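4-aminobutyrate transaminase (Acinetobacter baumannii, PDB 6WOP) probably catalyses the pyridoxal-phosphate-dependent transfer of the amino group of 4-aminobutyrate to 2-oxoglutarate, as a class-III aminotransferase. Local coordinates at residues R93-K105 and L252-I265. Sequence-based numbering, arbitrary orientation.
Sequences RINERAPIAGPAK and LFAMNHYETKADLI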
loop_
_atom_site.group_PDB
_atom_site.type_symbol
_atom_site.label_atom_id
_atom_site.label_comp_id
_atom_site.label_asym_id
_atom_site.label_seq_id
_atom_site.Cartn_x
_atom_site.Cartn_y
_atom_site.Cartn_z
ATOM N N ARG A 93 30.953 21.338 8.733
ATOM C CA ARG A 93 31.740 20.538 9.662
ATOM C C ARG A 93 31.420 19.040 9.553
ATOM O O ARG A 93 32.312 18.196 9.674
ATOM C CB ARG A 93 31.492 21.063 11.082
ATOM C CG ARG A 93 32.117 22.478 11.259
ATOM C CD ARG A 93 32.032 22.906 12.754
ATOM N NE ARG A 93 33.082 22.320 13.586
ATOM C CZ ARG A 93 33.033 22.263 14.919
ATOM N NH1 ARG A 93 31.966 22.763 15.588
ATOM N NH2 ARG A 93 34.062 21.774 15.584
ATOM N N ILE A 94 30.160 18.689 9.370
ATOM C CA ILE A 94 29.807 17.278 9.180
ATOM C C ILE A 94 30.278 16.790 7.832
ATOM O O ILE A 94 30.771 15.659 7.710
ATOM C CB ILE A 94 28.269 17.114 9.341
ATOM C CG1 ILE A 94 27.814 17.445 10.780
ATOM C CG2 ILE A 94 27.782 15.697 8.953
ATOM C CD1 ILE A 94 28.139 16.353 11.747
ATOM N N ASN A 95 30.080 17.599 6.764
ATOM C CA ASN A 95 30.568 17.193 5.434
ATOM C C ASN A 95 32.050 16.876 5.489
ATOM O O ASN A 95 32.538 15.934 4.848
ATOM C CB ASN A 95 30.382 18.293 4.385
ATOM C CG ASN A 95 28.943 18.544 4.028
ATOM O OD1 ASN A 95 28.105 17.659 4.185
ATOM N ND2 ASN A 95 28.646 19.754 3.574
ATOM N N GLU A 96 32.800 17.666 6.246
ATOM C CA GLU A 96 34.233 17.438 6.291
ATOM C C GLU A 96 34.561 16.101 6.961
ATOM O O GLU A 96 35.507 15.421 6.568
ATOM C CB GLU A 96 34.889 18.604 7.065
ATOM C CG GLU A 96 36.397 18.437 7.265
ATOM C CD GLU A 96 36.886 19.271 8.459
ATOM O OE1 GLU A 96 37.683 18.758 9.297
ATOM O OE2 GLU A 96 36.428 20.438 8.569
ATOM N N ARG A 97 33.789 15.715 7.967
ATOM C CA ARG A 97 34.100 14.570 8.806
ATOM C C ARG A 97 33.452 13.257 8.379
ATOM O O ARG A 97 33.922 12.179 8.793
ATOM C CB ARG A 97 33.659 14.899 10.216
ATOM C CG ARG A 97 34.531 15.984 10.855
ATOM C CD ARG A 97 33.879 16.570 12.146
ATOM N NE ARG A 97 34.821 17.448 12.881
ATOM C CZ ARG A 97 35.175 18.663 12.439
ATOM N NH1 ARG A 97 34.625 19.142 11.310
ATOM N NH2 ARG A 97 36.078 19.418 13.107
ATOM N N ALA A 98 32.401 13.309 7.602
ATOM C CA ALA A 98 31.585 12.108 7.355
ATOM C C ALA A 98 32.271 11.205 6.339
ATOM O O ALA A 98 32.870 11.693 5.386
ATOM C CB ALA A 98 30.216 12.494 6.803
ATOM N N PRO A 99 32.168 9.894 6.494
ATOM C CA PRO A 99 32.813 8.989 5.516
ATOM C C PRO A 99 31.956 8.780 4.261
ATOM O O PRO A 99 31.270 7.784 4.087
ATOM C CB PRO A 99 32.987 7.687 6.314
ATOM C CG PRO A 99 31.956 7.759 7.416
ATOM C CD PRO A 99 31.790 9.227 7.763
ATOM N N ILE A 100 32.054 9.724 3.339
ATOM C CA ILE A 100 31.253 9.804 2.116
ATOM C C ILE A 100 32.247 9.903 0.965
ATOM O O ILE A 100 33.223 10.652 1.051
ATOM C CB ILE A 100 30.308 11.036 2.118
ATOM C CG1 ILE A 100 29.199 10.908 3.203
ATOM C CG2 ILE A 100 29.732 11.320 0.652
ATOM C CD1 ILE A 100 28.277 9.654 2.960
ATOM N N ALA A 101 31.988 9.191 -0.110
ATOM C CA ALA A 101 32.877 9.222 -1.267
ATOM C C ALA A 101 32.572 10.459 -2.111
ATOM O O ALA A 101 31.457 10.601 -2.630
ATOM C CB ALA A 101 32.716 7.941 -2.093
ATOM N N GLY A 102 33.577 11.336 -2.277
ATOM C CA GLY A 102 33.423 12.525 -3.089
ATOM C C GLY A 102 32.797 13.622 -2.250
ATOM O O GLY A 102 32.629 13.433 -1.054
ATOM N N PRO A 103 32.413 14.751 -2.843
ATOM C CA PRO A 103 31.878 15.863 -2.044
ATOM C C PRO A 103 30.575 15.468 -1.358
ATOM O O PRO A 103 29.716 14.822 -1.959
ATOM C CB PRO A 103 31.623 16.960 -3.079
ATOM C CG PRO A 103 32.208 16.465 -4.329
ATOM C CD PRO A 103 32.299 15.013 -4.281
ATOM N N ALA A 104 30.431 15.883 -0.110
ATOM C CA ALA A 104 29.217 15.559 0.633
ATOM C C ALA A 104 28.336 16.796 0.768
ATOM O O ALA A 104 28.795 17.937 0.629
ATOM C CB ALA A 104 29.573 14.983 2.001
ATOM N N LYS A 105 27.045 16.571 1.015
ATOM C CA LYS A 105 26.183 17.658 1.467
ATOM C C LYS A 105 25.389 17.171 2.674
ATOM O O LYS A 105 25.234 15.970 2.862
ATOM C CB LYS A 105 25.238 18.098 0.350
ATOM C CG LYS A 105 25.975 18.887 -0.736
ATOM C CD LYS A 105 25.029 19.333 -1.785
ATOM C CE LYS A 105 25.682 20.371 -2.692
ATOM N NZ LYS A 105 24.668 21.206 -3.378
ATOM N N LEU A 252 34.409 8.698 15.113
ATOM C CA LEU A 252 33.266 9.614 15.165
ATOM C C LEU A 252 31.995 8.908 14.709
ATOM O O LEU A 252 30.957 8.932 15.398
ATOM C CB LEU A 252 33.545 10.836 14.323
ATOM C CG LEU A 252 32.506 11.962 14.420
ATOM C CD1 LEU A 252 32.431 12.491 15.867
ATOM C CD2 LEU A 252 32.852 13.065 13.428
ATOM N N PHE A 253 32.073 8.206 13.575
ATOM C CA PHE A 253 30.985 7.380 13.033
ATOM C C PHE A 253 31.394 5.912 13.099
ATOM O O PHE A 253 32.551 5.579 12.837
ATOM C CB PHE A 253 30.718 7.706 11.571
ATOM C CG PHE A 253 30.105 9.088 11.374
ATOM C CD1 PHE A 253 28.757 9.274 11.544
ATOM C CD2 PHE A 253 30.907 10.170 11.071
ATOM C CE1 PHE A 253 28.200 10.552 11.415
ATOM C CE2 PHE A 253 30.352 11.445 10.928
ATOM C CZ PHE A 253 29.002 11.620 11.095
ATOM N N ALA A 254 30.450 5.023 13.401
ATOM C CA ALA A 254 30.805 3.602 13.335
ATOM C C ALA A 254 31.314 3.233 11.943
ATOM O O ALA A 254 32.180 2.375 11.804
ATOM C CB ALA A 254 29.580 2.761 13.681
ATOM N N MET A 255 30.793 3.881 10.902
ATOM C CA MET A 255 31.217 3.559 9.537
ATOM C C MET A 255 32.679 3.908 9.340
ATOM O O MET A 255 33.322 3.401 8.413
ATOM C CB MET A 255 30.351 4.334 8.536
ATOM C CG MET A 255 28.922 3.832 8.361
ATOM S SD MET A 255 28.882 2.092 7.854
ATOM C CE MET A 255 29.705 2.229 6.253
ATOM N N ASN A 256 33.257 4.733 10.237
ATOM C CA ASN A 256 34.688 5.020 10.109
ATOM C C ASN A 256 35.561 3.820 10.368
ATOM O O ASN A 256 36.746 3.870 10.036
ATOM C CB ASN A 256 35.136 6.128 11.063
ATOM C CG ASN A 256 34.722 7.503 10.565
ATOM O OD1 ASN A 256 34.144 8.309 11.296
ATOM N ND2 ASN A 256 35.120 7.815 9.335
ATOM N N HIS A 257 35.028 2.767 10.972
ATOM C CA HIS A 257 35.805 1.538 11.158
ATOM C C HIS A 257 35.900 0.690 9.896
ATOM O O HIS A 257 36.573 -0.346 9.928
ATOM C CB HIS A 257 35.192 0.667 12.252
ATOM C CG HIS A 257 35.107 1.345 13.599
ATOM N ND1 HIS A 257 36.014 1.108 14.614
ATOM C CD2 HIS A 257 34.198 2.219 14.092
ATOM C CE1 HIS A 257 35.678 1.840 15.673
ATOM N NE2 HIS A 257 34.557 2.498 15.389
ATOM N N TYR A 258 35.238 1.082 8.810
ATOM C CA TYR A 258 35.070 0.211 7.656
ATOM C C TYR A 258 35.596 0.892 6.404
ATOM O O TYR A 258 35.548 2.118 6.281
ATOM C CB TYR A 258 33.598 -0.169 7.481
ATOM C CG TYR A 258 33.033 -0.914 8.687
ATOM C CD1 TYR A 258 33.089 -2.331 8.772
ATOM C CD2 TYR A 258 32.431 -0.238 9.716
ATOM C CE1 TYR A 258 32.569 -2.991 9.868
ATOM C CE2 TYR A 258 31.903 -0.898 10.792
ATOM C CZ TYR A 258 32.002 -2.253 10.887
ATOM O OH TYR A 258 31.505 -2.892 11.977
ATOM N N GLU A 259 36.108 0.065 5.490
ATOM C CA GLU A 259 36.537 0.497 4.163
ATOM C C GLU A 259 35.336 0.888 3.319
ATOM O O GLU A 259 35.414 1.798 2.483
ATOM C CB GLU A 259 37.292 -0.644 3.460
ATOM C CG GLU A 259 38.725 -0.814 3.915
ATOM C CD GLU A 259 39.494 -1.682 2.918
ATOM O OE1 GLU A 259 38.958 -1.980 1.810
ATOM O OE2 GLU A 259 40.648 -2.049 3.262
ATOM N N THR A 260 34.278 0.105 3.443
ATOM C CA THR A 260 33.084 0.340 2.655
ATOM C C THR A 260 32.458 1.659 3.053
ATOM O O THR A 260 32.307 1.945 4.249
ATOM C CB THR A 260 32.073 -0.796 2.895
ATOM O OG1 THR A 260 32.685 -2.074 2.617
ATOM C CG2 THR A 260 30.787 -0.582 2.067
ATOM N N LYS A 261 32.005 2.428 2.056
ATOM C CA LYS A 261 31.308 3.677 2.316
ATOM C C LYS A 261 29.833 3.608 1.915
ATOM O O LYS A 261 29.474 3.089 0.850
ATOM C CB LYS A 261 31.964 4.817 1.554
ATOM C CG LYS A 261 33.306 5.254 2.137
ATOM C CD LYS A 261 33.796 6.466 1.371
ATOM C CE LYS A 261 35.303 6.429 1.233
ATOM N NZ LYS A 261 35.879 5.998 2.519
ATOM N N ALA A 262 28.998 4.187 2.756
ATOM C CA ALA A 262 27.571 4.355 2.490
ATOM C C ALA A 262 27.339 5.598 1.635
ATOM O O ALA A 262 28.156 6.531 1.624
ATOM C CB ALA A 262 26.827 4.528 3.819
ATOM N N ASP A 263 26.209 5.614 0.910
ATOM C CA ASP A 263 25.872 6.767 0.103
ATOM C C ASP A 263 25.246 7.868 0.938
ATOM O O ASP A 263 25.351 9.045 0.573
ATOM C CB ASP A 263 24.852 6.365 -0.983
ATOM C CG ASP A 263 25.411 5.329 -1.925
ATOM O OD1 ASP A 263 26.182 5.744 -2.813
ATOM O OD2 ASP A 263 25.080 4.111 -1.777
ATOM N N LEU A 264 24.504 7.475 1.985
ATOM C CA LEU A 264 23.792 8.351 2.913
ATOM C C LEU A 264 24.032 7.890 4.349
ATOM O O LEU A 264 24.074 6.678 4.626
ATOM C CB LEU A 264 22.272 8.343 2.643
ATOM C CG LEU A 264 21.876 8.805 1.254
ATOM C CD1 LEU A 264 20.453 8.393 0.841
ATOM C CD2 LEU A 264 21.926 10.383 1.262
ATOM N N ILE A 265 24.163 8.843 5.283
ATOM C CA ILE A 265 24.315 8.502 6.698
ATOM C C ILE A 265 23.323 9.321 7.504
ATOM O O ILE A 265 23.232 10.542 7.314
ATOM C CB ILE A 265 25.749 8.749 7.192
ATOM C CG1 ILE A 265 26.734 7.889 6.414
ATOM C CG2 ILE A 265 25.841 8.455 8.677
ATOM C CD1 ILE A 265 28.212 8.211 6.709
HETATM O O HOH W 1 34.861 11.168 10.966
HETATM O O HOH W 2 35.575 10.079 7.647
HETATM O O HOH W 3 30.366 5.518 5.028
HETATM O O HOH W 4 29.664 7.576 -0.359
#
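P99, at the centre of an inverse gamma turn, packs among F253, M255, N256 and I265, where two connections of the seven-stranded mixed sheet in the fold-type I large domain of this class-III aminotransferase meet. One runs from helix 85-97 to strand 104-109, the other into strand 264-267. The pair illustrates how loops can pack through side chains while water bridges their polar groups. P99 CD lies 3.6 Å from F253 CD2, P99 CG reaches M255 CB and I265 CD1, and the N256 side chain crosses the proline at about a right angle, with N256 ND2 3.7 Å from P99 CB. No direct hydrogen bond joins the two segments. Two waters link R97 O to the N256 side chain, one donating to OD1 and the other accepting from ND2, while N256 OD1 also receives the F253 N-H, which helps hold the amide. A third water joins P99 O to A262 N and a fourth A101 N to A262 O. K261 lays its methylenes along the 99-101 backbone, CD 3.6 Å from A101 N. The CB of I100 points away from 252-265, yet with CG1 beside its own backbone N (chi1 -67°) the chain turns back, bringing I100 CD1 to 3.4 Å from A262 O.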